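Long-range contacts in PHO85 cyclin-10 (Saccharomyces cerevisiae, PDB 4KRD), which serves as a cyclin partner of the kinase PHO85, directing it to phosphorylate and negatively regulate glycogen synthase GSY2: residues Pro99-Val104 against Arg142-Leu147; Ala41-Thr46 against Val104-Ile109. All blocks are in the same frame, centred on the assembly; numbering follows the deposited sequence.

Contact 1 (Pro99-Val104 against Arg142-Leu147); sequences PTVYLV and RLSTKL
Ser144, on helix 130-148, has its CB directed toward helix 99-113, and the axes of the two short segments come within 8.5 Å at a steep angle of 119°. Its CB lies 3.8 Å from Val104 CG1, so even the methylene is packed against the valine. From there OG swings anti to the backbone N (chi1 170°) and reaches the carbonyl of Val101, donating to Val101 O over 2.6 Å. The hydroxyl meets that oxygen in the carbonyl plane, on a lone pair, with a C=O...OG angle of 121°. Val104 CB, 3.4 Å from the same OG, and Val101 CG1 wall the hydroxyl with hydrocarbon. The side chains of Val101 and Thr145 cross obliquely, CG1 of Val101 3.7 Å from CG2 of Thr145; Thr145 OG1 instead turns back to donate to Arg142 O in its own helix, offering the methyl to the valine. Val104 CG1 meets Leu147 CD1 more loosely. An alanine at Ser144 would lose the cross-helix hydrogen bond and would probably leave the two helices less firmly fixed against each other. One short, buried bond to a main-chain carbonyl, surrounded by valine hydrocarbon, thus gives this otherwise apolar crossing within the cyclin domain a directional tie.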
loop_
_atom_site.group_PDB
_atom_site.type_symbol
_atom_site.label_atom_id
_atom_site.label_comp_id
_atom_site.label_asym_id
_atom_site.label_seq_id
_atom_site.Cartn_x
_atom_site.Cartn_y
_atom_site.Cartn_z
ATOM N N PRO B 99 19.332 3.640 2.735
ATOM C CA PRO B 99 19.786 2.893 1.557
ATOM C C PRO B 99 18.623 2.249 0.809
ATOM O O PRO B 99 18.715 2.069 -0.404
ATOM C CB PRO B 99 20.693 1.808 2.155
ATOM C CG PRO B 99 21.145 2.370 3.459
ATOM C CD PRO B 99 19.984 3.176 3.972
ATOM N N THR B 100 17.554 1.907 1.532
ATOM C CA THR B 100 16.362 1.305 0.940
ATOM C C THR B 100 15.781 2.146 -0.196
ATOM O O THR B 100 15.214 1.615 -1.153
ATOM C CB THR B 100 15.271 1.125 2.003
ATOM O OG1 THR B 100 15.820 0.426 3.122
ATOM C CG2 THR B 100 14.099 0.337 1.437
ATOM N N VAL B 101 15.921 3.460 -0.090
ATOM C CA VAL B 101 15.372 4.356 -1.098
ATOM C C VAL B 101 16.042 4.130 -2.458
ATOM O O VAL B 101 15.374 4.053 -3.493
ATOM C CB VAL B 101 15.470 5.824 -0.645
ATOM C CG1 VAL B 101 15.145 6.777 -1.789
ATOM C CG2 VAL B 101 14.537 6.050 0.554
ATOM N N TYR B 102 17.362 3.981 -2.438
ATOM C CA TYR B 102 18.123 3.774 -3.655
ATOM C C TYR B 102 18.012 2.340 -4.187
ATOM O O TYR B 102 18.054 2.127 -5.399
ATOM C CB TYR B 102 19.576 4.227 -3.449
ATOM C CG TYR B 102 19.625 5.679 -3.020
ATOM C CD1 TYR B 102 19.232 6.681 -3.897
ATOM C CD2 TYR B 102 20.021 6.045 -1.741
ATOM C CE1 TYR B 102 19.246 7.995 -3.530
ATOM C CE2 TYR B 102 20.050 7.381 -1.359
ATOM C CZ TYR B 102 19.664 8.348 -2.268
ATOM O OH TYR B 102 19.673 9.685 -1.937
ATOM N N LEU B 103 17.838 1.367 -3.296
ATOM C CA LEU B 103 17.627 -0.012 -3.739
ATOM C C LEU B 103 16.314 -0.112 -4.509
ATOM O O LEU B 103 16.250 -0.731 -5.572
ATOM C CB LEU B 103 17.618 -0.987 -2.560
ATOM C CG LEU B 103 18.846 -0.974 -1.640
ATOM C CD1 LEU B 103 18.630 -1.870 -0.414
ATOM C CD2 LEU B 103 20.096 -1.374 -2.409
ATOM N N VAL B 104 15.270 0.512 -3.977
ATOM C CA VAL B 104 13.983 0.541 -4.670
ATOM C C VAL B 104 14.091 1.347 -5.973
ATOM O O VAL B 104 13.532 0.961 -7.004
ATOM C CB VAL B 104 12.844 1.099 -3.769
ATOM C CG1 VAL B 104 11.612 1.399 -4.603
ATOM C CG2 VAL B 104 12.482 0.094 -2.635
ATOM N N ARG B 142 12.179 9.865 -6.488
ATOM C CA ARG B 142 10.969 10.468 -5.931
ATOM C C ARG B 142 9.886 9.422 -5.736
ATOM O O ARG B 142 9.250 9.358 -4.683
ATOM C CB ARG B 142 10.479 11.629 -6.815
ATOM C CG ARG B 142 9.189 12.305 -6.319
ATOM C CD ARG B 142 9.364 12.944 -4.935
ATOM N NE ARG B 142 8.270 13.868 -4.625
ATOM C CZ ARG B 142 8.105 14.455 -3.447
ATOM N NH1 ARG B 142 8.963 14.209 -2.467
ATOM N NH2 ARG B 142 7.089 15.278 -3.248
ATOM N N LEU B 143 9.693 8.579 -6.745
ATOM C CA LEU B 143 8.689 7.522 -6.689
ATOM C C LEU B 143 9.046 6.538 -5.579
ATOM O O LEU B 143 8.186 6.075 -4.828
ATOM C CB LEU B 143 8.610 6.811 -8.053
ATOM C CG LEU B 143 7.259 6.277 -8.520
ATOM C CD1 LEU B 143 6.151 7.263 -8.178
ATOM C CD2 LEU B 143 7.271 5.982 -10.030
ATOM N N SER B 144 10.334 6.230 -5.475
ATOM C CA SER B 144 10.822 5.326 -4.450
ATOM C C SER B 144 10.456 5.795 -3.039
ATOM O O SER B 144 9.956 5.005 -2.228
ATOM C CB SER B 144 12.346 5.139 -4.569
ATOM O OG SER B 144 12.827 4.437 -3.438
ATOM N N THR B 145 10.701 7.072 -2.740
ATOM C CA THR B 145 10.378 7.594 -1.416
ATOM C C THR B 145 8.874 7.496 -1.123
ATOM O O THR B 145 8.481 7.216 0.005
ATOM C CB THR B 145 10.840 9.066 -1.198
ATOM O OG1 THR B 145 10.124 9.942 -2.079
ATOM C CG2 THR B 145 12.354 9.210 -1.401
ATOM N N LYS B 146 8.048 7.702 -2.145
ATOM C CA LYS B 146 6.595 7.663 -1.976
ATOM C C LYS B 146 6.053 6.233 -1.813
ATOM O O LYS B 146 5.020 6.025 -1.181
ATOM C CB LYS B 146 5.903 8.384 -3.140
ATOM C CG LYS B 146 6.022 9.890 -3.055
ATOM C CD LYS B 146 5.156 10.631 -4.057
ATOM C CE LYS B 146 5.216 12.139 -3.804
ATOM N NZ LYS B 146 4.398 12.922 -4.762
ATOM N N LEU B 147 6.745 5.259 -2.402
ATOM C CA LEU B 147 6.456 3.842 -2.183
ATOM C C LEU B 147 6.862 3.358 -0.791
ATOM O O LEU B 147 6.353 2.344 -0.304
ATOM C CB LEU B 147 7.204 2.991 -3.196
ATOM C CG LEU B 147 6.722 2.996 -4.643
ATOM C CD1 LEU B 147 7.758 2.284 -5.512
ATOM C CD2 LEU B 147 5.381 2.314 -4.767
#

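Contact 2 (Ala41-Thr46 against Val104-Ile109); sequences ANFKET and VATFLI
Two helices of the predominantly helical cyclin domain, 36-54 and 99-113, run side by side here in nearly the same direction, the axes of the short segments 9.3 Å apart and inclined by 16°. Phe43 carries much of the packing. With CG anti to the backbone N (chi1 -171°), its ring reaches across to helix 99-113, where Ala105 CB sits over one face in a CH-pi contact, 4.2 Å from the centroid of the Phe43 ring and displaced toward its rim. At the ring edge, Ile109 CD1 approaches Phe43 CE1 to 3.8 Å. Thr106 slides past the phenylalanine in the opposite direction, bringing OG1 within 3.4 Å of Phe43 CA. That hydroxyl is bonded to Tyr102 O one turn earlier in its own helix, so its meeting with Phe43 is simply packing. Thr46 behaves alike: OG1 donates to Asn42 O over 2.7 Å, from above the carbonyl plane, and this oxygen also accepts a hydrogen bond from Thr46 N. With OG1 held back in this way, Thr46 CG2 is turned to Ile109 CD1, 3.6 Å away, while Thr106 CG2 packs against Thr46 OG1. No hydrogen bond crosses between the two segments. Around them, helix 130-148 supplies Val141 against Phe43 and Leu143 against Leu108, whereas helix 189-203 brings Leu199 against Asn42 and Glu45, the latter also salt-bridged to Arg203, so that helix 36-54 is bound to both helix 99-113 and the C-terminal helix.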
loop_
_atom_site.group_PDB
_atom_site.type_symbol
_atom_site.label_atom_id
_atom_site.label_comp_id
_atom_site.label_asym_id
_atom_site.label_seq_id
_atom_site.Cartn_x
_atom_site.Cartn_y
_atom_site.Cartn_z
ATOM N N ALA B 41 26.175 3.587 -5.317
ATOM C CA ALA B 41 27.060 3.053 -6.350
ATOM C C ALA B 41 26.363 2.020 -7.244
ATOM O O ALA B 41 26.536 2.024 -8.459
ATOM C CB ALA B 41 28.321 2.451 -5.715
ATOM N N ASN B 42 25.577 1.130 -6.644
ATOM C CA ASN B 42 24.858 0.128 -7.424
ATOM C C ASN B 42 23.850 0.777 -8.360
ATOM O O ASN B 42 23.623 0.302 -9.466
ATOM C CB ASN B 42 24.159 -0.876 -6.505
ATOM C CG ASN B 42 25.138 -1.687 -5.687
ATOM O OD1 ASN B 42 26.343 -1.675 -5.953
ATOM N ND2 ASN B 42 24.631 -2.396 -4.685
ATOM N N PHE B 43 23.253 1.870 -7.896
ATOM C CA PHE B 43 22.282 2.628 -8.665
ATOM C C PHE B 43 22.975 3.198 -9.903
ATOM O O PHE B 43 22.561 2.957 -11.037
ATOM C CB PHE B 43 21.726 3.743 -7.766
ATOM C CG PHE B 43 20.556 4.499 -8.344
ATOM C CD1 PHE B 43 19.775 3.960 -9.353
ATOM C CD2 PHE B 43 20.222 5.752 -7.838
ATOM C CE1 PHE B 43 18.687 4.659 -9.861
ATOM C CE2 PHE B 43 19.139 6.460 -8.338
ATOM C CZ PHE B 43 18.378 5.913 -9.364
ATOM N N LYS B 44 24.045 3.950 -9.677
ATOM C CA LYS B 44 24.841 4.515 -10.768
ATOM C C LYS B 44 25.358 3.451 -11.734
ATOM O O LYS B 44 25.278 3.613 -12.952
ATOM C CB LYS B 44 26.006 5.328 -10.200
ATOM N N GLU B 45 25.870 2.351 -11.199
ATOM C CA GLU B 45 26.468 1.322 -12.055
ATOM C C GLU B 45 25.417 0.600 -12.904
ATOM O O GLU B 45 25.682 0.212 -14.045
ATOM C CB GLU B 45 27.286 0.334 -11.221
ATOM C CG GLU B 45 28.212 -0.542 -12.047
ATOM C CD GLU B 45 28.946 -1.566 -11.202
ATOM O OE1 GLU B 45 28.807 -1.519 -9.964
ATOM O OE2 GLU B 45 29.657 -2.421 -11.773
ATOM N N THR B 46 24.213 0.437 -12.356
ATOM C CA THR B 46 23.104 -0.145 -13.114
ATOM C C THR B 46 22.791 0.735 -14.312
ATOM O O THR B 46 22.599 0.246 -15.428
ATOM C CB THR B 46 21.836 -0.304 -12.237
ATOM O OG1 THR B 46 22.112 -1.175 -11.133
ATOM C CG2 THR B 46 20.678 -0.881 -13.046
ATOM N N VAL B 104 15.270 0.512 -3.977
ATOM C CA VAL B 104 13.983 0.541 -4.670
ATOM C C VAL B 104 14.091 1.347 -5.973
ATOM O O VAL B 104 13.532 0.961 -7.004
ATOM C CB VAL B 104 12.844 1.099 -3.769
ATOM C CG1 VAL B 104 11.612 1.399 -4.603
ATOM C CG2 VAL B 104 12.482 0.094 -2.635
ATOM N N ALA B 105 14.806 2.468 -5.924
ATOM C CA ALA B 105 15.037 3.267 -7.122
ATOM C C ALA B 105 15.705 2.434 -8.197
ATOM O O ALA B 105 15.370 2.528 -9.392
ATOM C CB ALA B 105 15.895 4.493 -6.796
ATOM N N THR B 106 16.682 1.637 -7.779
ATOM C CA THR B 106 17.396 0.785 -8.718
ATOM C C THR B 106 16.463 -0.264 -9.316
ATOM O O THR B 106 16.498 -0.526 -10.523
ATOM C CB THR B 106 18.614 0.098 -8.066
ATOM O OG1 THR B 106 19.499 1.086 -7.531
ATOM C CG2 THR B 106 19.373 -0.763 -9.100
ATOM N N PHE B 107 15.613 -0.852 -8.483
ATOM C CA PHE B 107 14.691 -1.855 -8.990
ATOM C C PHE B 107 13.678 -1.261 -9.958
ATOM O O PHE B 107 13.250 -1.932 -10.893
ATOM C CB PHE B 107 13.952 -2.615 -7.874
ATOM C CG PHE B 107 13.119 -3.739 -8.408
ATOM C CD1 PHE B 107 13.711 -4.958 -8.729
ATOM C CD2 PHE B 107 11.763 -3.567 -8.658
ATOM C CE1 PHE B 107 12.961 -5.998 -9.267
ATOM C CE2 PHE B 107 11.003 -4.604 -9.209
ATOM C CZ PHE B 107 11.606 -5.819 -9.509
ATOM N N LEU B 108 13.278 -0.010 -9.735
ATOM C CA LEU B 108 12.358 0.653 -10.658
ATOM C C LEU B 108 12.977 0.769 -12.060
ATOM O O LEU B 108 12.313 0.517 -13.071
ATOM C CB LEU B 108 11.924 2.035 -10.128
ATOM C CG LEU B 108 11.070 2.043 -8.848
ATOM C CD1 LEU B 108 10.749 3.477 -8.396
ATOM C CD2 LEU B 108 9.781 1.245 -9.046
ATOM N N ILE B 109 14.251 1.152 -12.131
ATOM C CA ILE B 109 14.891 1.219 -13.435
ATOM C C ILE B 109 15.122 -0.183 -14.021
ATOM O O ILE B 109 14.958 -0.383 -15.225
ATOM C CB ILE B 109 16.183 2.081 -13.421
ATOM C CG1 ILE B 109 17.228 1.490 -12.479
ATOM C CG2 ILE B 109 15.870 3.529 -13.019
ATOM C CD1 ILE B 109 18.636 2.076 -12.715
#

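Helix 99-113 serves both contacts: contact 1 joins its first turns to helix 130-148 at a steep crossing, and contact 2 sets its following turns alongside helix 36-54. Val104 belongs to both segments taken from it. The two contacts touch directly, Ser144 OG packing beside Ala105 N and Tyr102 on Phe43, so they form one continuous buried core. Contact 2 lies nearer the centre of the chain, its hydroxyls bonded within their own helices and its interface made by apolar packing and a CH-pi contact, with no hydrogen bond between the segments. Contact 1 adds a hydrogen bond between helices, and its margin meets the other protein of the assembly, whose chain bonds to Thr100 and Lys146.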